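Local coordinates for protein anti-restriction endonuclease (Enterobacteria phage T4, PDB 3WX4) that mimics DNA to block DNA binding by the bacterial histone-like protein H-NS, and inhibits the host McrA restriction endonuclease, helping the phage evade host defence, at residues E35-E38 and E39-E43. Sequence-based numbering, arbitrary orientation.
Sequences ELVE and ELHLE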
loop_
_atom_site.group_PDB
_atom_site.type_symbol
_atom_site.label_atom_id
_atom_site.label_comp_id
_atom_site.label_asym_id
_atom_site.label_seq_id
_atom_site.Cartn_x
_atom_site.Cartn_y
_atom_site.Cartn_z
ATOM N N GLU A 35 15.029 0.997 -6.492
ATOM C CA GLU A 35 14.587 2.347 -6.832
ATOM C C GLU A 35 13.196 2.229 -7.433
ATOM O O GLU A 35 12.322 3.059 -7.161
ATOM C CB GLU A 35 15.502 3.022 -7.837
ATOM C CG GLU A 35 14.995 4.409 -8.216
ATOM C CD GLU A 35 15.842 5.123 -9.270
ATOM O OE1 GLU A 35 16.665 5.961 -8.864
ATOM O OE2 GLU A 35 15.700 4.875 -10.513
ATOM N N LEU A 36 12.964 1.162 -8.202
ATOM C CA LEU A 36 11.663 0.965 -8.812
ATOM C C LEU A 36 10.555 0.874 -7.765
ATOM O O LEU A 36 9.500 1.572 -7.841
ATOM C CB LEU A 36 11.681 -0.286 -9.703
ATOM C CG LEU A 36 10.329 -0.751 -10.253
ATOM C CD1 LEU A 36 9.852 0.258 -11.294
ATOM C CD2 LEU A 36 10.505 -2.152 -10.935
ATOM N N VAL A 37 10.763 0.021 -6.778
ATOM C CA VAL A 37 9.802 -0.185 -5.714
ATOM C C VAL A 37 9.635 1.093 -4.902
ATOM O O VAL A 37 8.540 1.458 -4.502
ATOM C CB VAL A 37 10.284 -1.349 -4.784
ATOM C CG1 VAL A 37 9.459 -1.399 -3.520
ATOM C CG2 VAL A 37 10.114 -2.702 -5.574
ATOM N N GLU A 38 10.724 1.790 -4.663
ATOM C CA GLU A 38 10.604 2.998 -3.858
ATOM C C GLU A 38 9.801 4.073 -4.600
ATOM O O GLU A 38 8.907 4.701 -4.011
ATOM C CB GLU A 38 11.988 3.526 -3.529
ATOM C CG GLU A 38 11.942 4.810 -2.724
ATOM C CD GLU A 38 13.331 5.223 -2.367
ATOM O OE1 GLU A 38 14.016 4.426 -1.676
ATOM O OE2 GLU A 38 13.744 6.317 -2.815
ATOM N N GLU A 39 10.113 4.274 -5.876
ATOM C CA GLU A 39 9.415 5.280 -6.665
ATOM C C GLU A 39 7.962 4.932 -6.881
ATOM O O GLU A 39 7.125 5.840 -6.869
ATOM C CB GLU A 39 10.100 5.549 -8.023
ATOM C CG GLU A 39 11.349 6.428 -7.872
ATOM C CD GLU A 39 11.988 6.878 -9.217
ATOM O OE1 GLU A 39 13.052 7.584 -9.153
ATOM O OE2 GLU A 39 11.442 6.515 -10.309
ATOM N N LEU A 40 7.643 3.659 -7.085
ATOM C CA LEU A 40 6.239 3.277 -7.270
ATOM C C LEU A 40 5.459 3.585 -5.994
ATOM O O LEU A 40 4.312 4.041 -6.048
ATOM C CB LEU A 40 6.096 1.796 -7.630
ATOM C CG LEU A 40 6.522 1.452 -9.084
ATOM C CD1 LEU A 40 6.689 -0.083 -9.226
ATOM C CD2 LEU A 40 5.462 1.992 -10.117
ATOM N N HIS A 41 6.070 3.345 -4.845
ATOM C CA HIS A 41 5.404 3.643 -3.592
ATOM C C HIS A 41 5.306 5.143 -3.338
ATOM O O HIS A 41 4.332 5.616 -2.750
ATOM C CB HIS A 41 6.134 2.982 -2.423
ATOM C CG HIS A 41 5.838 1.524 -2.306
ATOM N ND1 HIS A 41 6.718 0.621 -1.745
ATOM C CD2 HIS A 41 4.742 0.814 -2.670
ATOM C CE1 HIS A 41 6.172 -0.584 -1.765
ATOM N NE2 HIS A 41 4.971 -0.495 -2.319
ATOM N N LEU A 42 6.294 5.901 -3.771
ATOM C CA LEU A 42 6.227 7.321 -3.486
ATOM C C LEU A 42 5.188 8.030 -4.337
ATOM O O LEU A 42 4.522 8.947 -3.866
ATOM C CB LEU A 42 7.610 7.980 -3.647
ATOM C CG LEU A 42 8.623 7.670 -2.522
ATOM C CD1 LEU A 42 9.993 8.280 -2.838
ATOM C CD2 LEU A 42 8.123 8.233 -1.164
ATOM N N GLU A 43 4.995 7.546 -5.555
ATOM C CA GLU A 43 4.078 8.175 -6.512
ATOM C C GLU A 43 2.737 7.539 -6.712
ATOM O O GLU A 43 1.958 7.967 -7.564
ATOM C CB GLU A 43 4.811 8.263 -7.827
ATOM C CG GLU A 43 6.232 8.597 -7.503
ATOM C CD GLU A 43 6.801 9.639 -8.384
ATOM O OE1 GLU A 43 7.345 9.242 -9.451
ATOM O OE2 GLU A 43 6.676 10.846 -8.007
#
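Glu35 and Glu39, one helical turn apart, run side by side and point the same way, their carboxylates stacked with planes only 11° apart. Glu39 OE1 lies over the Glu35 carboxylate, 3.7 Å from Glu35 CD and about 4.0 Å from both Glu35 OE1 and Glu35 OE2, with no bond between the two groups. Two different first torsions bring the extended chains together: Glu35 swings CG away from its own N (chi1 178°), toward the following turn, whereas Glu39 keeps CG beside its N (chi1 -77°) and leans back. Such proximity of like charges would be expected to raise the proton affinity of the pair, although a hydrogen bond between Glu35 OE2 and the Tyr85 hydroxyl may offset part of the cost. On a DNA mimic, closely spaced carboxylates are consistent with an imitation of the negative backbone of the double helix.

The spacing is that of i to i+4 neighbours in an alpha-helix, near the C-terminal end of helix 26-43. Glu39 N donates to Glu35 O at 2.8 Å and nearly straight, and the same backbone N to O pattern recurs from Leu40 to Leu36, from His41 to Val37 and from Leu42 to Glu38, the last of them more bent.

The buried flank is leucine against leucine: Leu36 CD1 meets Leu40 CD1 at 3.8 Å, and both side chains pack on Tyr81 of helix 71-84, while Leu40 also reaches Phe47 and Ile49 of strand 47-51. Next round the helix, Val37 lays CG1 alongside the imidazole of His41, 3.8 Å from CE1. The ring's rotation is fixed at NE2, which accepts a hydrogen bond from the backbone N of Ile49, and His41 packs on Asn45 of the second subunit. The aliphatic part of Glu38 runs beside Leu42, CG lying 4.0 Å from Leu42 CD1.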